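Local structure of hydrogenase maturation factor (Thermoanaerobacter tengcongensis, 3VTH) at residues Ile51-Gly55 against Val87-Phe93; Asn411-Met415 against Tyr439-Ile443. The protein probably transfers a carbamoyl group from carbamoyl phosphate, with ATP, to the C-terminal cysteine of HypE during [NiFe]-hydrogenase maturation. One frame throughout, in Å; residues are numbered along the deposited sequence.

Contact 1. Residues Ile51-Gly55 against Val87-Phe93; sequences IEVEG and VKEYKDF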
ATOM      1  N   ILE A  51      16.289  17.211  23.447  1.00 27.16           N
ATOM      2  CA  ILE A  51      17.714  17.259  23.801  1.00 27.20           C
ATOM      3  C   ILE A  51      18.037  18.582  24.477  1.00 28.52           C
ATOM      4  O   ILE A  51      17.561  19.634  24.047  1.00 28.76           O
ATOM      5  CB  ILE A  51      18.624  17.138  22.546  1.00 26.89           C
ATOM      6  CG1 ILE A  51      18.369  15.832  21.782  1.00 26.63           C
ATOM      7  CG2 ILE A  51      20.116  17.215  22.931  1.00 28.19           C
ATOM      8  CD1 ILE A  51      18.846  15.877  20.324  1.00 24.77           C
ATOM      9  N   GLU A  52      18.837  18.513  25.540  1.00 29.67           N
ATOM     10  CA  GLU A  52      19.482  19.684  26.143  1.00 31.48           C
ATOM     11  C   GLU A  52      20.981  19.406  26.147  1.00 31.48           C
ATOM     12  O   GLU A  52      21.419  18.381  26.689  1.00 30.70           O
ATOM     13  CB  GLU A  52      19.019  19.890  27.587  1.00 33.22           C
ATOM     14  CG  GLU A  52      17.563  20.327  27.739  1.00 37.25           C
ATOM     15  CD  GLU A  52      17.152  20.637  29.186  1.00 43.00           C
ATOM     16  OE1 GLU A  52      18.035  20.851  30.049  1.00 43.56           O
ATOM     17  OE2 GLU A  52      15.924  20.674  29.455  1.00 45.59           O
ATOM     18  N   VAL A  53      21.759  20.287  25.519  1.00 31.16           N
ATOM     19  CA  VAL A  53      23.225  20.151  25.517  1.00 31.51           C
ATOM     20  C   VAL A  53      23.868  21.435  26.015  1.00 32.58           C
ATOM     21  O   VAL A  53      23.382  22.531  25.714  1.00 32.78           O
ATOM     22  CB  VAL A  53      23.806  19.775  24.121  1.00 30.91           C
ATOM     23  CG1 VAL A  53      23.566  18.292  23.817  1.00 30.51           C
ATOM     24  CG2 VAL A  53      23.207  20.654  23.011  1.00 31.55           C
ATOM     25  N   GLU A  54      24.932  21.276  26.801  1.00 32.76           N
ATOM     26  CA  GLU A  54      25.745  22.379  27.305  1.00 34.42           C
ATOM     27  C   GLU A  54      27.195  22.072  26.998  1.00 34.05           C
ATOM     28  O   GLU A  54      27.662  20.963  27.268  1.00 32.97           O
ATOM     29  CB  GLU A  54      25.594  22.545  28.830  1.00 35.33           C
ATOM     30  CG  GLU A  54      24.145  22.575  29.287  1.00 38.13           C
ATOM     31  CD  GLU A  54      23.956  22.952  30.742  1.00 41.95           C
ATOM     32  OE1 GLU A  54      22.849  23.447  31.044  1.00 44.75           O
ATOM     33  OE2 GLU A  54      24.875  22.753  31.577  1.00 42.22           O
ATOM     34  N   GLY A  55      27.882  23.048  26.413  1.00 34.94           N
ATOM     35  CA  GLY A  55      29.335  22.987  26.195  1.00 36.29           C
ATOM     36  C   GLY A  55      29.834  24.178  25.387  1.00 38.02           C
ATOM     37  O   GLY A  55      29.172  25.222  25.332  1.00 38.21           O
ATOM     38  N   VAL A  87      22.312  27.969  31.021  1.00 46.09           N
ATOM     39  CA  VAL A  87      23.126  26.834  31.461  1.00 44.94           C
ATOM     40  C   VAL A  87      22.673  26.339  32.843  1.00 45.69           C
ATOM     41  O   VAL A  87      22.472  27.134  33.757  1.00 46.61           O
ATOM     42  CB  VAL A  87      24.618  27.238  31.504  1.00 45.48           C
ATOM     43  CG1 VAL A  87      25.494  26.118  32.088  1.00 44.12           C
ATOM     44  CG2 VAL A  87      25.089  27.651  30.107  1.00 45.34           C
ATOM     45  N   LYS A  88      22.511  25.023  32.983  1.00 44.27           N
ATOM     46  CA  LYS A  88      22.087  24.432  34.262  1.00 45.38           C
ATOM     47  C   LYS A  88      23.253  23.832  35.032  1.00 45.05           C
ATOM     48  O   LYS A  88      23.096  23.423  36.185  1.00 45.82           O
ATOM     49  CB  LYS A  88      21.045  23.336  34.022  1.00 44.49           C
ATOM     50  CG  LYS A  88      19.677  23.844  33.620  1.00 47.35           C
ATOM     51  CD  LYS A  88      18.682  22.696  33.551  1.00 49.88           C
ATOM     52  CE  LYS A  88      17.354  23.163  32.987  1.00 52.60           C
ATOM     53  NZ  LYS A  88      17.445  23.284  31.509  1.00 53.58           N
ATOM     54  N   GLU A  89      24.409  23.752  34.371  1.00 43.66           N
ATOM     55  CA  GLU A  89      25.604  23.102  34.913  1.00 44.00           C
ATOM     56  C   GLU A  89      25.413  21.607  35.178  1.00 42.58           C
ATOM     57  O   GLU A  89      25.756  21.087  36.250  1.00 43.51           O
ATOM     58  CB  GLU A  89      26.117  23.815  36.156  1.00 46.50           C
ATOM     59  CG  GLU A  89      26.773  25.132  35.845  1.00 50.80           C
ATOM     60  CD  GLU A  89      27.401  25.754  37.066  1.00 56.50           C
ATOM     61  OE1 GLU A  89      26.646  26.131  37.987  1.00 59.03           O
ATOM     62  OE2 GLU A  89      28.647  25.862  37.105  1.00 60.42           O
ATOM     63  N   TYR A  90      24.856  20.925  34.184  1.00 39.70           N
ATOM     64  CA  TYR A  90      24.862  19.474  34.154  1.00 38.43           C
ATOM     65  C   TYR A  90      26.291  18.977  34.310  1.00 38.48           C
ATOM     66  O   TYR A  90      27.214  19.544  33.719  1.00 37.55           O
ATOM     67  CB  TYR A  90      24.327  18.994  32.821  1.00 36.38           C
ATOM     68  CG  TYR A  90      22.843  19.128  32.638  1.00 36.15           C
ATOM     69  CD1 TYR A  90      21.962  18.301  33.327  1.00 37.84           C
ATOM     70  CD2 TYR A  90      22.314  20.042  31.725  1.00 38.22           C
ATOM     71  CE1 TYR A  90      20.571  18.383  33.126  1.00 37.32           C
ATOM     72  CE2 TYR A  90      20.924  20.134  31.510  1.00 38.13           C
ATOM     73  CZ  TYR A  90      20.063  19.303  32.226  1.00 37.43           C
ATOM     74  OH  TYR A  90      18.695  19.383  32.031  1.00 37.18           O
ATOM     75  N   LYS A  91      26.466  17.928  35.109  1.00 39.56           N
ATOM     76  CA  LYS A  91      27.796  17.377  35.362  1.00 40.47           C
ATOM     77  C   LYS A  91      28.159  16.264  34.376  1.00 39.00           C
ATOM     78  O   LYS A  91      29.319  15.870  34.263  1.00 38.99           O
ATOM     79  CB  LYS A  91      27.916  16.880  36.805  1.00 43.23           C
ATOM     80  CG  LYS A  91      27.788  17.995  37.856  1.00 46.20           C
ATOM     81  CD  LYS A  91      28.906  17.935  38.882  1.00 52.01           C
ATOM     82  CE  LYS A  91      29.075  19.283  39.586  1.00 54.37           C
ATOM     83  NZ  LYS A  91      30.232  19.291  40.524  1.00 57.60           N
ATOM     84  N   ASP A  92      27.160  15.758  33.666  1.00 36.99           N
ATOM     85  CA  ASP A  92      27.391  14.683  32.722  1.00 36.07           C
ATOM     86  C   ASP A  92      26.346  14.726  31.621  1.00 33.27           C
ATOM     87  O   ASP A  92      25.493  15.605  31.608  1.00 32.02           O
ATOM     88  CB  ASP A  92      27.381  13.320  33.443  1.00 37.84           C
ATOM     89  CG  ASP A  92      26.106  13.086  34.274  1.00 41.46           C
ATOM     90  OD1 ASP A  92      26.112  12.174  35.137  1.00 46.15           O
ATOM     91  OD2 ASP A  92      25.105  13.817  34.087  1.00 43.43           O
ATOM     92  N   PHE A  93      26.418  13.776  30.699  1.00 31.89           N
ATOM     93  CA  PHE A  93      25.345  13.597  29.736  1.00 30.61           C
ATOM     94  C   PHE A  93      24.645  12.264  29.971  1.00 30.37           C
ATOM     95  O   PHE A  93      25.307  11.250  30.158  1.00 31.20           O
ATOM     96  CB  PHE A  93      25.847  13.676  28.289  1.00 29.90           C
ATOM     97  CG  PHE A  93      24.730  13.782  27.296  1.00 28.31           C
ATOM     98  CD1 PHE A  93      24.116  12.648  26.803  1.00 28.27           C
ATOM     99  CD2 PHE A  93      24.251  15.029  26.901  1.00 29.42           C
ATOM    100  CE1 PHE A  93      23.057  12.751  25.918  1.00 27.10           C
ATOM    101  CE2 PHE A  93      23.182  15.134  26.008  1.00 26.21           C
ATOM    102  CZ  PHE A  93      22.596  13.993  25.529  1.00 25.39           C
TER
HETATM  103  O   HOH W   1      27.381  21.722  31.990  1.00 20.72           O

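Contact 2. Residues Asn411-Met415 against Tyr439-Ile443; sequences NTFCM and YIEQI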
ATOM      1  N   ASN A 411     -10.014  -0.625   0.998  1.00 22.12           N
ATOM      2  CA  ASN A 411     -10.200   0.544   1.841  1.00 21.82           C
ATOM      3  C   ASN A 411      -8.959   0.947   2.649  1.00 22.07           C
ATOM      4  O   ASN A 411      -8.244   0.093   3.170  1.00 21.48           O
ATOM      5  CB  ASN A 411     -11.403   0.347   2.756  1.00 21.96           C
ATOM      6  CG  ASN A 411     -11.572   1.503   3.744  1.00 23.61           C
ATOM      7  OD1 ASN A 411     -12.368   2.430   3.527  1.00 26.82           O
ATOM      8  ND2 ASN A 411     -10.810   1.461   4.808  1.00 19.46           N
ATOM      9  N   THR A 412      -8.712   2.261   2.720  1.00 21.84           N
ATOM     10  CA  THR A 412      -7.931   2.845   3.790  1.00 21.78           C
ATOM     11  C   THR A 412      -8.746   4.043   4.288  1.00 22.16           C
ATOM     12  O   THR A 412      -9.603   4.562   3.564  1.00 21.15           O
ATOM     13  CB  THR A 412      -6.568   3.379   3.301  1.00 21.58           C
ATOM     14  OG1 THR A 412      -6.792   4.338   2.259  1.00 21.90           O
ATOM     15  CG2 THR A 412      -5.658   2.230   2.787  1.00 20.93           C
ATOM     16  N   PHE A 413      -8.452   4.475   5.512  1.00 22.41           N
ATOM     17  CA  PHE A 413      -8.936   5.743   6.030  1.00 22.85           C
ATOM     18  C   PHE A 413      -7.729   6.649   6.248  1.00 22.72           C
ATOM     19  O   PHE A 413      -6.596   6.177   6.227  1.00 22.48           O
ATOM     20  CB  PHE A 413      -9.739   5.538   7.331  1.00 23.45           C
ATOM     21  CG  PHE A 413      -8.953   4.887   8.443  1.00 24.58           C
ATOM     22  CD1 PHE A 413      -8.125   5.645   9.265  1.00 23.78           C
ATOM     23  CD2 PHE A 413      -9.056   3.513   8.673  1.00 24.22           C
ATOM     24  CE1 PHE A 413      -7.389   5.044  10.322  1.00 25.14           C
ATOM     25  CE2 PHE A 413      -8.334   2.900   9.722  1.00 24.88           C
ATOM     26  CZ  PHE A 413      -7.505   3.662  10.543  1.00 26.64           C
ATOM     27  N   CYS A 414      -7.962   7.955   6.398  1.00 23.62           N
ATOM     28  CA  CYS A 414      -6.866   8.904   6.601  1.00 24.40           C
ATOM     29  C   CYS A 414      -7.263   9.927   7.659  1.00 25.79           C
ATOM     30  O   CYS A 414      -8.397  10.397   7.649  1.00 25.82           O
ATOM     31  CB  CYS A 414      -6.508   9.586   5.268  1.00 24.21           C
ATOM     32  SG  CYS A 414      -5.158  10.783   5.343  1.00 26.44           S
ATOM     33  N   MET A 415      -6.348  10.231   8.587  1.00 25.69           N
ATOM     34  CA  MET A 415      -6.575  11.238   9.636  1.00 28.01           C
ATOM     35  C   MET A 415      -5.490  12.293   9.580  1.00 27.51           C
ATOM     36  O   MET A 415      -4.302  11.964   9.553  1.00 27.46           O
ATOM     37  CB  MET A 415      -6.468  10.626  11.040  1.00 29.42           C
ATOM     38  CG  MET A 415      -7.424   9.528  11.333  1.00 32.89           C
ATOM     39  SD  MET A 415      -6.953   8.708  12.879  1.00 35.84           S
ATOM     40  CE  MET A 415      -8.260   7.489  12.823  1.00 31.34           C
ATOM     41  N   TYR A 439     -12.005  -2.596  10.405  1.00 33.10           N
ATOM     42  CA  TYR A 439     -11.960  -1.182  10.050  1.00 32.31           C
ATOM     43  C   TYR A 439     -12.260  -0.285  11.255  1.00 33.82           C
ATOM     44  O   TYR A 439     -11.487   0.606  11.564  1.00 32.86           O
ATOM     45  CB  TYR A 439     -12.974  -0.946   8.940  1.00 31.13           C
ATOM     46  CG  TYR A 439     -13.231   0.464   8.495  1.00 28.39           C
ATOM     47  CD1 TYR A 439     -14.378   1.129   8.907  1.00 30.83           C
ATOM     48  CD2 TYR A 439     -12.385   1.101   7.591  1.00 24.45           C
ATOM     49  CE1 TYR A 439     -14.677   2.413   8.444  1.00 29.80           C
ATOM     50  CE2 TYR A 439     -12.667   2.394   7.122  1.00 26.77           C
ATOM     51  CZ  TYR A 439     -13.824   3.044   7.569  1.00 28.13           C
ATOM     52  OH  TYR A 439     -14.149   4.320   7.132  1.00 26.62           O
ATOM     53  N   ILE A 440     -13.372  -0.546  11.935  1.00 36.15           N
ATOM     54  CA  ILE A 440     -13.809   0.273  13.080  1.00 38.88           C
ATOM     55  C   ILE A 440     -12.774   0.322  14.185  1.00 39.29           C
ATOM     56  O   ILE A 440     -12.493   1.393  14.719  1.00 40.19           O
ATOM     57  CB  ILE A 440     -15.171  -0.206  13.667  1.00 40.28           C
ATOM     58  CG1 ILE A 440     -16.302   0.128  12.705  1.00 41.21           C
ATOM     59  CG2 ILE A 440     -15.444   0.435  15.037  1.00 43.14           C
ATOM     60  CD1 ILE A 440     -16.162   1.472  12.051  1.00 40.16           C
ATOM     61  N   GLU A 441     -12.200  -0.837  14.502  1.00 40.19           N
ATOM     62  CA  GLU A 441     -11.189  -0.963  15.544  1.00 41.18           C
ATOM     63  C   GLU A 441      -9.873  -0.266  15.171  1.00 39.09           C
ATOM     64  O   GLU A 441      -9.183   0.273  16.040  1.00 39.51           O
ATOM     65  CB  GLU A 441     -10.921  -2.442  15.883  1.00 42.70           C
ATOM     66  CG  GLU A 441      -9.746  -3.106  15.086  1.00 46.15           C
ATOM     67  CD  GLU A 441      -9.081  -4.281  15.818  1.00 52.81           C
ATOM     68  OE1 GLU A 441      -9.424  -4.540  17.001  1.00 56.08           O
ATOM     69  OE2 GLU A 441      -8.208  -4.955  15.211  1.00 55.51           O
ATOM     70  N   GLN A 442      -9.511  -0.303  13.890  1.00 36.36           N
ATOM     71  CA  GLN A 442      -8.311   0.384  13.442  1.00 33.88           C
ATOM     72  C   GLN A 442      -8.480   1.894  13.521  1.00 32.55           C
ATOM     73  O   GLN A 442      -7.548   2.600  13.901  1.00 31.82           O
ATOM     74  CB  GLN A 442      -7.900  -0.075  12.036  1.00 33.42           C
ATOM     75  CG  GLN A 442      -7.314  -1.493  12.032  1.00 34.77           C
ATOM     76  CD  GLN A 442      -6.223  -1.689  13.080  1.00 35.60           C
ATOM     77  OE1 GLN A 442      -5.110  -1.176  12.944  1.00 35.26           O
ATOM     78  NE2 GLN A 442      -6.542  -2.433  14.135  1.00 35.86           N
ATOM     79  N   ILE A 443      -9.669   2.389  13.185  1.00 31.38           N
ATOM     80  CA  ILE A 443      -9.941   3.815  13.352  1.00 31.15           C
ATOM     81  C   ILE A 443      -9.731   4.219  14.826  1.00 32.56           C
ATOM     82  O   ILE A 443      -9.054   5.206  15.102  1.00 32.49           O
ATOM     83  CB  ILE A 443     -11.341   4.216  12.828  1.00 31.07           C
ATOM     84  CG1 ILE A 443     -11.363   4.176  11.295  1.00 29.52           C
ATOM     85  CG2 ILE A 443     -11.738   5.626  13.301  1.00 30.88           C
ATOM     86  CD1 ILE A 443     -12.742   4.404  10.718  1.00 33.92           C
TER

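Contact 1. Residues Ile51-Gly55 against Val87-Phe93
This is a polar contact between a sheet strand and a connecting loop in the acylphosphatase domain. Strand 48-55 supplies two glutamates, and the loop from strand 76-85 to strand 93-95 lies against them. E52 and E54 are two apart on the strand, so both CA-to-CB bonds point toward the loop, while that of V53 between them points away. The carboxylate of E54 meets the turn of the loop backbone. K88 N donates to E54 OE1 at 2.5 Å, almost linearly, and Y90 N donates to E54 OE2 at 3.2 Å. A water donates to E54 OE2 at 2.7 Å and to Y90 O at 2.8 Å. The loop is thus held through its main chain. E52 is bound by side chains instead. Its OE1 accepts from Y90 OH at 2.6 Å and forms a salt bridge with K88 NZ at 2.9 Å; its OE2 is hydrogen-bonded to Y50 OH. F93 begins strand 93-95, the last of this domain's sheet; its CE2 lies 3.9 Å from V53 CG1. The mixed sheet, order 4-1-3-2-5, with helices 25-35 and 57-69 packed on it, is the ferredoxin-like acylphosphatase sandwich. Strand 48-55 lies between strands 10-17 and 39-45, antiparallel to both. Y90 also touches I41 of strand 39-45. The F93 ring continues onto V29, F30 and A33 of helix 25-35, while I51 and V53 pack on F63 of helix 57-69.

Contact 2. Residues Asn411-Met415 against Tyr439-Ile443
F413 lays one face of its ring over the side chain of I443. I443 CG1 sits 3.6 Å from the centroid of the F413 ring, 14° off the ring normal, which is a CH-pi contact. The same ring reaches the helix backbone, with F413 CZ 3.5 Å from Q442 O. It also meets Y439, at 4.1 Å between F413 CD2 and Y439 CE2. Y439 and I443 are one helical turn apart, and I443 N hydrogen-bonds to Y439 O at 3.0 Å, so both side chains can face F413. M415 lies two residues on and also points toward the helix. Its extended side chain brings M415 CE to 4.0 Å from I443 CG2 and 3.3 Å from I443 O. N411 meets the edge of the Y439 ring, whose hydroxyl is hydrogen-bonded to V405 O. The N411 side chain is about 11 Å from the bound iron. Y446 adds an edge-to-face contact with F413. The contact is buried packing of helix 433-449 on one side of the mixed sheet that holds strand 414-417. On the other side, C414 touches helix 737-749. A mixed sheet between helices is consistent with the actin-like ATPase (ASKHA) fold of the Kae1-like domain.

Overall arrangement
The two contacts come in series, neither nested nor crossed. From the N terminus, contact 1 closes first. It spans helix 57-69 and strand 76-85, and joins strand 48-55 to the loop before strand 93-95, within the acylphosphatase domain. The chain then runs through two zinc sites, each of four cysteines, and the YrdC-like domain. Contact 2 closes later in the Kae1-like domain. It spans the rest of strand 414-417, strand 420-423 and the start of helix 433-449, tying this helix to its sheet. The centres are 43 Å apart and the nearest atoms about 25 Å, so they do not touch, and each lies within one domain.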